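Local coordinates for tyrosinase (Aspergillus oryzae, PDB 6JU8), which probably catalyses the copper-dependent oxidation of L-tyrosine and L-dopa to L-dopaquinone with molecular oxygen, at residues K24-E32 / L170-M178; E115-I126 / W138-L147. The protein carries 1 engineered substitution. All coordinates share one frame; numbering follows the deposited sequence.

Interaction 1 (K24-E32 / L170-M178); sequences KDIDDWYLE and LPILVTMPM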
loop_
_atom_site.group_PDB
_atom_site.type_symbol
_atom_site.label_atom_id
_atom_site.label_comp_id
_atom_site.label_asym_id
_atom_site.label_seq_id
_atom_site.Cartn_x
_atom_site.Cartn_y
_atom_site.Cartn_z
ATOM N N LYS A 24 5.491 15.459 21.399
ATOM C CA LYS A 24 4.215 15.925 20.873
ATOM C C LYS A 24 3.445 14.835 20.159
ATOM O O LYS A 24 4.010 13.834 19.701
ATOM C CB LYS A 24 4.486 17.075 19.883
ATOM C CG LYS A 24 5.110 18.282 20.571
ATOM C CD LYS A 24 5.429 19.386 19.560
ATOM C CE LYS A 24 5.684 20.710 20.250
ATOM N NZ LYS A 24 6.010 21.761 19.245
ATOM N N ASP A 25 2.131 15.025 20.032
ATOM C CA ASP A 25 1.290 14.147 19.214
ATOM C C ASP A 25 1.761 14.267 17.776
ATOM O O ASP A 25 1.892 15.358 17.232
ATOM C CB ASP A 25 -0.157 14.588 19.383
ATOM C CG ASP A 25 -1.170 13.842 18.547
ATOM O OD1 ASP A 25 -0.948 13.637 17.335
ATOM O OD2 ASP A 25 -2.229 13.497 19.122
ATOM N N ILE A 26 2.083 13.133 17.167
ATOM C CA ILE A 26 2.729 13.214 15.860
ATOM C C ILE A 26 1.841 13.832 14.793
ATOM O O ILE A 26 2.374 14.400 13.834
ATOM C CB ILE A 26 3.215 11.816 15.421
ATOM C CG1 ILE A 26 4.181 11.977 14.238
ATOM C CG2 ILE A 26 2.046 10.885 15.145
ATOM C CD1 ILE A 26 4.915 10.743 13.814
ATOM N N ASP A 27 0.516 13.729 14.905
ATOM C CA ASP A 27 -0.341 14.403 13.917
ATOM C C ASP A 27 -0.314 15.902 14.185
ATOM O O ASP A 27 -0.210 16.705 13.241
ATOM C CB ASP A 27 -1.755 13.848 13.951
ATOM C CG ASP A 27 -1.943 12.612 13.109
ATOM O OD1 ASP A 27 -1.002 12.120 12.444
ATOM O OD2 ASP A 27 -3.087 12.100 13.118
ATOM N N ASP A 28 -0.415 16.315 15.461
ATOM C CA ASP A 28 -0.319 17.738 15.768
ATOM C C ASP A 28 1.004 18.287 15.253
ATOM O O ASP A 28 1.082 19.370 14.661
ATOM C CB ASP A 28 -0.419 18.023 17.270
ATOM C CG ASP A 28 -1.766 17.733 17.891
ATOM O OD1 ASP A 28 -2.745 17.523 17.142
ATOM O OD2 ASP A 28 -1.824 17.691 19.150
ATOM N N TRP A 29 2.069 17.548 15.530
ATOM C CA TRP A 29 3.411 17.988 15.150
ATOM C C TRP A 29 3.552 18.086 13.643
ATOM O O TRP A 29 4.095 19.078 13.141
ATOM C CB TRP A 29 4.412 16.992 15.724
ATOM C CG TRP A 29 5.837 17.216 15.383
ATOM C CD1 TRP A 29 6.735 18.082 15.931
ATOM C CD2 TRP A 29 6.566 16.477 14.383
ATOM N NE1 TRP A 29 7.963 17.950 15.327
ATOM C CE2 TRP A 29 7.893 16.973 14.365
ATOM C CE3 TRP A 29 6.200 15.467 13.499
ATOM C CZ2 TRP A 29 8.848 16.468 13.489
ATOM C CZ3 TRP A 29 7.136 14.957 12.625
ATOM C CH2 TRP A 29 8.452 15.469 12.639
ATOM N N TYR A 30 3.050 17.098 12.905
ATOM C CA TYR A 30 3.144 17.143 11.450
ATOM C C TYR A 30 2.392 18.362 10.931
ATOM O O TYR A 30 2.894 19.070 10.050
ATOM C CB TYR A 30 2.612 15.833 10.821
ATOM C CG TYR A 30 2.741 15.920 9.300
ATOM C CD1 TYR A 30 3.998 15.834 8.715
ATOM C CD2 TYR A 30 1.647 16.141 8.481
ATOM C CE1 TYR A 30 4.184 15.914 7.346
ATOM C CE2 TYR A 30 1.824 16.239 7.107
ATOM C CZ TYR A 30 3.078 16.127 6.553
ATOM O OH TYR A 30 3.280 16.246 5.194
ATOM N N LEU A 31 1.208 18.642 11.480
ATOM C CA LEU A 31 0.464 19.811 10.978
ATOM C C LEU A 31 1.159 21.093 11.391
ATOM O O LEU A 31 1.178 22.045 10.604
ATOM C CB LEU A 31 -0.984 19.768 11.498
ATOM C CG LEU A 31 -1.775 18.538 11.020
ATOM C CD1 LEU A 31 -3.141 18.464 11.671
ATOM C CD2 LEU A 31 -1.909 18.501 9.503
ATOM N N GLU A 32 1.750 21.168 12.577
ATOM C CA GLU A 32 2.493 22.371 12.970
ATOM C C GLU A 32 3.649 22.591 11.986
ATOM O O GLU A 32 3.966 23.710 11.581
ATOM C CB GLU A 32 3.073 22.234 14.374
ATOM C CG GLU A 32 2.207 22.127 15.593
ATOM C CD GLU A 32 2.942 21.733 16.864
ATOM O OE1 GLU A 32 4.193 21.741 16.956
ATOM O OE2 GLU A 32 2.245 21.384 17.847
ATOM N N LEU A 170 -4.057 5.583 11.908
ATOM C CA LEU A 170 -2.590 5.700 11.903
ATOM C C LEU A 170 -2.139 7.141 11.660
ATOM O O LEU A 170 -2.826 7.930 11.016
ATOM C CB LEU A 170 -1.973 4.838 10.798
ATOM C CG LEU A 170 -2.216 3.340 10.853
ATOM C CD1 LEU A 170 -1.366 2.579 9.833
ATOM C CD2 LEU A 170 -2.027 2.752 12.229
ATOM N N PRO A 171 -0.955 7.523 12.129
ATOM C CA PRO A 171 -0.471 8.896 11.877
ATOM C C PRO A 171 -0.475 9.248 10.394
ATOM O O PRO A 171 -0.108 8.436 9.527
ATOM C CB PRO A 171 0.997 8.832 12.330
ATOM C CG PRO A 171 0.994 7.766 13.381
ATOM C CD PRO A 171 0.018 6.709 12.883
ATOM N N ILE A 172 -0.809 10.512 10.134
ATOM C CA ILE A 172 -0.693 11.043 8.770
ATOM C C ILE A 172 0.637 10.638 8.149
ATOM O O ILE A 172 0.716 10.084 7.043
ATOM C CB ILE A 172 -0.833 12.575 8.761
ATOM C CG1 ILE A 172 -2.196 13.065 9.286
ATOM C CG2 ILE A 172 -0.585 13.117 7.371
ATOM C CD1 ILE A 172 -2.207 14.522 9.716
ATOM N N LEU A 173 1.707 10.964 8.882
ATOM C CA LEU A 173 3.035 10.849 8.261
ATOM C C LEU A 173 3.369 9.393 8.010
ATOM O O LEU A 173 4.097 9.064 7.071
ATOM C CB LEU A 173 4.040 11.563 9.184
ATOM C CG LEU A 173 5.482 11.598 8.717
ATOM C CD1 LEU A 173 5.606 12.271 7.358
ATOM C CD2 LEU A 173 6.345 12.350 9.737
ATOM N N VAL A 174 2.861 8.472 8.841
ATOM C CA VAL A 174 3.160 7.048 8.629
ATOM C C VAL A 174 2.569 6.536 7.329
ATOM O O VAL A 174 3.068 5.554 6.751
ATOM C CB VAL A 174 2.667 6.280 9.867
ATOM C CG1 VAL A 174 2.358 4.832 9.610
ATOM C CG2 VAL A 174 3.673 6.397 11.022
ATOM N N THR A 175 1.508 7.185 6.838
ATOM C CA THR A 175 0.800 6.691 5.657
ATOM C C THR A 175 1.315 7.325 4.370
ATOM O O THR A 175 0.756 7.011 3.327
ATOM C CB THR A 175 -0.722 6.898 5.764
ATOM O OG1 THR A 175 -1.066 8.294 5.759
ATOM C CG2 THR A 175 -1.241 6.262 7.045
ATOM N N MET A 176 2.350 8.145 4.434
ATOM C CA MET A 176 2.872 8.849 3.256
ATOM C C MET A 176 4.150 8.193 2.740
ATOM O O MET A 176 5.169 8.120 3.437
ATOM C CB MET A 176 3.228 10.299 3.654
ATOM C CG MET A 176 2.024 11.172 3.910
ATOM S SD MET A 176 2.431 12.698 4.771
ATOM C CE MET A 176 3.761 13.307 3.734
ATOM N N PRO A 177 4.163 7.671 1.514
ATOM C CA PRO A 177 5.411 7.061 1.020
ATOM C C PRO A 177 6.559 8.053 0.877
ATOM O O PRO A 177 7.733 7.676 1.035
ATOM C CB PRO A 177 5.005 6.491 -0.335
ATOM C CG PRO A 177 3.517 6.384 -0.308
ATOM C CD PRO A 177 3.029 7.469 0.601
ATOM N N MET A 178 6.267 9.314 0.567
ATOM C CA MET A 178 7.273 10.361 0.371
ATOM C C MET A 178 6.979 11.544 1.286
ATOM O O MET A 178 5.829 11.739 1.707
ATOM C CB MET A 178 7.282 10.845 -1.082
ATOM C CG MET A 178 7.448 9.741 -2.116
ATOM S SD MET A 178 9.103 9.016 -2.156
ATOM C CE MET A 178 10.037 10.364 -2.895
HETATM O O HOH W 1 1.512 12.437 11.500
HETATM O O HOH W 2 -4.083 10.439 11.159
#

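Interaction 2 (E115-I126 / W138-L147); sequences EQVIYEAMLDFI and WENEAKQWRL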
loop_
_atom_site.group_PDB
_atom_site.type_symbol
_atom_site.label_atom_id
_atom_site.label_comp_id
_atom_site.label_asym_id
_atom_site.label_seq_id
_atom_site.Cartn_x
_atom_site.Cartn_y
_atom_site.Cartn_z
ATOM N N GLU A 115 15.239 7.707 20.751
ATOM C CA GLU A 115 15.202 9.172 20.708
ATOM C C GLU A 115 16.596 9.784 20.787
ATOM O O GLU A 115 16.904 10.749 20.065
ATOM C CB GLU A 115 14.338 9.675 21.864
ATOM C CG GLU A 115 14.210 11.178 22.006
ATOM C CD GLU A 115 13.299 11.516 23.175
ATOM O OE1 GLU A 115 12.178 11.984 22.943
ATOM O OE2 GLU A 115 13.709 11.259 24.334
ATOM N N GLN A 116 17.438 9.219 21.668
ATOM C CA GLN A 116 18.769 9.787 21.852
ATOM C C GLN A 116 19.612 9.573 20.603
ATOM O O GLN A 116 20.352 10.458 20.183
ATOM C CB GLN A 116 19.439 9.130 23.065
ATOM C CG GLN A 116 20.829 9.706 23.372
ATOM C CD GLN A 116 21.460 9.040 24.578
ATOM O OE1 GLN A 116 20.777 8.694 25.536
ATOM N NE2 GLN A 116 22.767 8.826 24.543
ATOM N N VAL A 117 19.560 8.369 20.037
ATOM C CA VAL A 117 20.323 8.070 18.820
ATOM C C VAL A 117 19.908 8.990 17.687
ATOM O O VAL A 117 20.739 9.503 16.924
ATOM C CB VAL A 117 20.159 6.590 18.427
ATOM C CG1 VAL A 117 20.722 6.322 17.041
ATOM C CG2 VAL A 117 20.842 5.722 19.493
ATOM N N ILE A 118 18.591 9.195 17.544
ATOM C CA ILE A 118 18.107 10.138 16.537
ATOM C C ILE A 118 18.620 11.552 16.741
ATOM O O ILE A 118 19.132 12.170 15.785
ATOM C CB ILE A 118 16.562 10.108 16.484
ATOM C CG1 ILE A 118 16.052 8.760 15.963
ATOM C CG2 ILE A 118 16.062 11.273 15.620
ATOM C CD1 ILE A 118 14.571 8.551 16.232
ATOM N N TYR A 119 18.540 12.071 17.956
ATOM C CA TYR A 119 19.055 13.393 18.278
ATOM C C TYR A 119 20.531 13.497 17.925
ATOM O O TYR A 119 20.967 14.473 17.329
ATOM C CB TYR A 119 18.853 13.661 19.771
ATOM C CG TYR A 119 19.565 14.887 20.305
ATOM C CD1 TYR A 119 19.026 16.162 20.140
ATOM C CD2 TYR A 119 20.773 14.763 21.009
ATOM C CE1 TYR A 119 19.680 17.296 20.651
ATOM C CE2 TYR A 119 21.408 15.880 21.509
ATOM C CZ TYR A 119 20.870 17.134 21.324
ATOM O OH TYR A 119 21.529 18.226 21.844
ATOM N N GLU A 120 21.329 12.500 18.312
ATOM C CA GLU A 120 22.758 12.542 17.960
ATOM C C GLU A 120 22.990 12.578 16.459
ATOM O O GLU A 120 23.877 13.320 15.994
ATOM C CB GLU A 120 23.463 11.342 18.628
ATOM C CG GLU A 120 23.534 11.540 20.132
ATOM C CD GLU A 120 24.009 10.320 20.902
ATOM O OE1 GLU A 120 24.282 9.274 20.286
ATOM O OE2 GLU A 120 24.085 10.424 22.142
ATOM N N ALA A 121 22.179 11.840 15.693
ATOM C CA ALA A 121 22.290 11.896 14.240
ATOM C C ALA A 121 21.834 13.256 13.729
ATOM O O ALA A 121 22.347 13.781 12.728
ATOM C CB ALA A 121 21.491 10.767 13.594
ATOM N N MET A 122 20.873 13.894 14.392
ATOM C CA MET A 122 20.455 15.241 13.969
ATOM C C MET A 122 21.591 16.237 14.109
ATOM O O MET A 122 21.842 17.068 13.244
ATOM C CB MET A 122 19.298 15.751 14.835
ATOM C CG MET A 122 17.965 15.051 14.585
ATOM S SD MET A 122 16.708 15.761 15.670
ATOM C CE MET A 122 15.243 14.990 14.967
ATOM N N LEU A 123 22.312 16.156 15.225
ATOM C CA LEU A 123 23.461 17.044 15.390
ATOM C C LEU A 123 24.497 16.838 14.301
ATOM O O LEU A 123 25.092 17.821 13.842
ATOM C CB LEU A 123 24.082 16.795 16.765
ATOM C CG LEU A 123 23.234 17.171 17.975
ATOM C CD1 LEU A 123 24.083 17.050 19.246
ATOM C CD2 LEU A 123 22.641 18.563 17.822
ATOM N N ASP A 124 24.788 15.598 13.917
ATOM C CA ASP A 124 25.739 15.329 12.830
ATOM C C ASP A 124 25.213 15.889 11.512
ATOM O O ASP A 124 25.973 16.458 10.717
ATOM C CB ASP A 124 25.986 13.821 12.680
ATOM C CG ASP A 124 26.708 13.193 13.846
ATOM O OD1 ASP A 124 27.711 13.760 14.296
ATOM O OD2 ASP A 124 26.299 12.121 14.345
ATOM N N PHE A 125 23.916 15.730 11.243
ATOM C CA PHE A 125 23.317 16.302 10.031
ATOM C C PHE A 125 23.512 17.813 9.990
ATOM O O PHE A 125 23.889 18.361 8.945
ATOM C CB PHE A 125 21.822 15.965 9.966
ATOM C CG PHE A 125 21.137 16.623 8.782
ATOM C CD1 PHE A 125 21.164 16.019 7.537
ATOM C CD2 PHE A 125 20.488 17.840 8.928
ATOM C CE1 PHE A 125 20.576 16.640 6.446
ATOM C CE2 PHE A 125 19.894 18.458 7.840
ATOM C CZ PHE A 125 19.945 17.851 6.599
ATOM N N ILE A 126 23.266 18.500 11.093
ATOM C CA ILE A 126 23.408 19.964 11.140
ATOM C C ILE A 126 24.860 20.349 10.926
ATOM O O ILE A 126 25.133 21.263 10.143
ATOM C CB ILE A 126 22.911 20.520 12.502
ATOM C CG1 ILE A 126 21.409 20.332 12.659
ATOM C CG2 ILE A 126 23.346 21.968 12.685
ATOM C CD1 ILE A 126 20.872 20.447 14.064
ATOM N N TRP A 138 18.970 25.847 13.579
ATOM C CA TRP A 138 18.806 24.399 13.413
ATOM C C TRP A 138 19.120 23.641 14.694
ATOM O O TRP A 138 18.438 22.684 15.092
ATOM C CB TRP A 138 19.645 23.884 12.227
ATOM C CG TRP A 138 18.955 24.157 10.916
ATOM C CD1 TRP A 138 18.799 25.391 10.345
ATOM C CD2 TRP A 138 18.322 23.236 10.018
ATOM N NE1 TRP A 138 18.117 25.290 9.153
ATOM C CE2 TRP A 138 17.808 23.977 8.925
ATOM C CE3 TRP A 138 18.132 21.852 10.012
ATOM C CZ2 TRP A 138 17.129 23.393 7.859
ATOM C CZ3 TRP A 138 17.454 21.271 8.953
ATOM C CH2 TRP A 138 16.956 22.034 7.879
ATOM N N GLU A 139 20.168 24.085 15.385
ATOM C CA GLU A 139 20.540 23.456 16.652
ATOM C C GLU A 139 19.432 23.639 17.687
ATOM O O GLU A 139 19.117 22.687 18.406
ATOM C CB GLU A 139 21.879 24.013 17.163
ATOM C CG GLU A 139 23.092 23.560 16.348
ATOM C CD GLU A 139 24.349 24.309 16.741
ATOM O OE1 GLU A 139 24.286 25.002 17.783
ATOM O OE2 GLU A 139 25.385 24.235 16.039
ATOM N N ASN A 140 18.860 24.839 17.760
ATOM C CA ASN A 140 17.754 25.119 18.654
ATOM C C ASN A 140 16.594 24.159 18.416
ATOM O O ASN A 140 15.961 23.650 19.341
ATOM C CB ASN A 140 17.256 26.555 18.440
ATOM C CG ASN A 140 16.095 26.846 19.376
ATOM O OD1 ASN A 140 16.323 27.052 20.572
ATOM N ND2 ASN A 140 14.873 26.853 18.853
ATOM N N GLU A 141 16.291 23.922 17.131
ATOM C CA GLU A 141 15.187 23.001 16.824
ATOM C C GLU A 141 15.530 21.565 17.187
ATOM O O GLU A 141 14.683 20.843 17.724
ATOM C CB GLU A 141 14.814 23.116 15.351
ATOM C CG GLU A 141 14.222 24.458 14.981
ATOM C CD GLU A 141 12.765 24.642 15.305
ATOM O OE1 GLU A 141 12.046 23.679 15.640
ATOM O OE2 GLU A 141 12.297 25.792 15.208
ATOM N N ALA A 142 16.753 21.101 16.948
ATOM C CA ALA A 142 17.119 19.763 17.402
ATOM C C ALA A 142 17.018 19.592 18.906
ATOM O O ALA A 142 16.653 18.525 19.416
ATOM C CB ALA A 142 18.560 19.444 16.994
ATOM N N LYS A 143 17.401 20.620 19.643
ATOM C CA LYS A 143 17.385 20.567 21.105
ATOM C C LYS A 143 15.972 20.609 21.658
ATOM O O LYS A 143 15.711 20.145 22.776
ATOM C CB LYS A 143 18.212 21.732 21.665
ATOM C CG LYS A 143 19.707 21.521 21.450
ATOM C CD LYS A 143 20.479 22.756 21.922
ATOM C CE LYS A 143 21.956 22.603 21.571
ATOM N NZ LYS A 143 22.726 23.790 22.042
ATOM N N GLN A 144 15.039 21.148 20.877
ATOM C CA GLN A 144 13.643 21.177 21.304
ATOM C C GLN A 144 12.933 19.895 20.887
ATOM O O GLN A 144 11.945 19.488 21.497
ATOM C CB GLN A 144 12.919 22.374 20.706
ATOM C CG GLN A 144 12.842 23.615 21.575
ATOM C CD GLN A 144 12.272 23.343 22.959
ATOM O OE1 GLN A 144 11.131 22.909 23.168
ATOM N NE2 GLN A 144 13.099 23.614 23.950
ATOM N N TRP A 145 13.376 19.248 19.822
ATOM C CA TRP A 145 12.729 18.060 19.299
ATOM C C TRP A 145 12.728 16.910 20.293
ATOM O O TRP A 145 13.736 16.662 20.949
ATOM C CB TRP A 145 13.414 17.577 18.022
ATOM C CG TRP A 145 12.805 16.334 17.463
ATOM C CD1 TRP A 145 11.741 16.272 16.596
ATOM C CD2 TRP A 145 13.220 14.989 17.729
ATOM N NE1 TRP A 145 11.489 14.939 16.315
ATOM C CE2 TRP A 145 12.370 14.145 16.990
ATOM C CE3 TRP A 145 14.236 14.420 18.522
ATOM C CZ2 TRP A 145 12.516 12.758 17.024
ATOM C CZ3 TRP A 145 14.372 13.047 18.555
ATOM C CH2 TRP A 145 13.501 12.234 17.809
ATOM N N ARG A 146 11.603 16.200 20.349
ATOM C CA ARG A 146 11.544 14.955 21.109
ATOM C C ARG A 146 10.758 13.961 20.255
ATOM O O ARG A 146 10.043 14.368 19.317
ATOM C CB ARG A 146 10.872 15.156 22.468
ATOM C CG ARG A 146 11.703 16.012 23.434
ATOM C CD ARG A 146 12.978 15.274 23.804
ATOM N NE ARG A 146 13.820 15.928 24.820
ATOM C CZ ARG A 146 14.688 16.910 24.593
ATOM N NH1 ARG A 146 14.811 17.414 23.363
ATOM N NH2 ARG A 146 15.414 17.399 25.585
ATOM N N LEU A 147 10.876 12.681 20.556
ATOM C CA LEU A 147 10.199 11.703 19.691
ATOM C C LEU A 147 8.690 11.891 19.810
ATOM O O LEU A 147 8.133 11.791 20.903
ATOM C CB LEU A 147 10.565 10.281 20.145
ATOM C CG LEU A 147 9.958 9.159 19.287
ATOM C CD1 LEU A 147 10.613 9.120 17.901
ATOM C CD2 LEU A 147 10.072 7.811 19.983
#

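Interaction 1 (K24-E32 / L170-M178)
Tyr30, on the N-terminal helix 26-34, lays its ring across Ile172, Leu173 and Met176 of the loop 170-178, part of the tyrosinase central domain. Its CB points toward that loop, and CG lies opposite the backbone N (chi1 -179°), carrying the ring outward from the helix. Along one flank CD1 and CE1 meet Leu173, with Tyr30 CE1 3.9 Å from Leu173 CD1. Along the other, CD2 and CE2 meet Ile172 CG2, which is 3.9 Å from Tyr30 CD2. Farther out, Met176 SD stands 4.6 Å from the ring centroid of Tyr30, 38° off the normal, an oblique Met-aromatic contact. All three partners lie on one side of the ring. At the tip, Tyr30 OH touches Met176 CE at 3.3 Å, and its polar partner is Asp249 OD2 of the second subunit.

One turn back, Asp27 supplies the polar half. Its OD1 accepts from Ile172 N at 2.8 Å (N-H...O 156°), on the syn side and slightly out of the carboxylate plane. A water donates to the same Asp27 OD1 at 2.7 Å and accepts from Leu173 N at 3.0 Å. A second water links Asp27 OD2 to Leu170 O. The carboxylate thus holds the amide of Ile172 directly and that of Leu173 through a water, where the 3-10 turn 173-175 begins. Ile26 CG2 packs on Pro171 CB at 3.6 Å, while Leu173 CD2 lies at the edge of the Trp29 indole.

Asp25 N-caps the helix, accepting from Asp27 N, and its OD2 is salt-bridged to Arg154. Helix 41-55 packs Leu43 against Trp29, Tyr30 and Leu173, and helix 371-389 meets Ile26 and Val174 through Leu374. Helix 258-267 covers Leu170 and Thr175, leaving the contact wedged among three helices beside the subunit interface.

Interaction 2 (E115-I126 / W138-L147)
Met122 and Trp145 meet at about a right angle: the extended methionine sets CE over the centre of one indole face, 3.6 Å from the centroid of the five-membered ring, a CH-pi contact. Its SD follows at a slant to the six-membered ring, making a Met-aromatic pair. Trp145 swings over to helix 103-129 because its CG is turned away from its backbone N (chi1 179°). Ile118 crosses the far end of the indole, its CG2 3.5 Å from Trp145 CH2, while Glu115 O lies at the ring edge, in plane.

Farther along, the helical segments 115-126 and 138-144, both within the tyrosinase central domain, run almost exactly antiparallel (177°), their axes approaching to 10.0 Å. Ala142 is the knob in a hole formed by Tyr119, Met122, Leu123 and Ile126, its CB closest to Ile126 CD1, at 3.9 Å. The Tyr119 ring turns its edge to Ala142 O, 3.4 Å from Tyr119 CD1. At the end of the pair, Phe125 presents its ring edge to Trp138, with Phe125 CE2 3.9 Å from Trp138 CZ3.

The sole hydrogen bond between the segments is nearly straight: Leu147 N gives to the anti lone pair of Glu115 OE1 at 2.8 Å (171°). The same oxygen is salt-bridged to Arg23, so this buried carboxylate probably stays ionised. Arg146 NH1 donates to Lys143 O and Trp145 O, placing its positive charge, probably favourably, at the C-terminal end of helix 135-144. Apolar and aromatic packing thus fills most of the hairpin, and its one polar link, amide to carboxylate, lies away from the connecting turn.

In the fold
Interactions 1 and 2 lie side by side, their centres 18 Å apart, and they touch where Trp29 CZ2 comes within 4.2 Å of Trp145 NE1. Helix 41-55 bridges them as well: Gln42 accepts from Trp29 NE1 and donates to Glu141 OE1. Interaction 2 approaches the dinuclear copper centre through Leu147. The Leu147 side chain is about 7 Å from that of His376, about 11 Å from that of His107 and about 12 Å from a copper ion, and helix 103-129 itself carries His107. Interaction 1 lies away from the metal sites, but helix 371-389, on which it rests, carries His376.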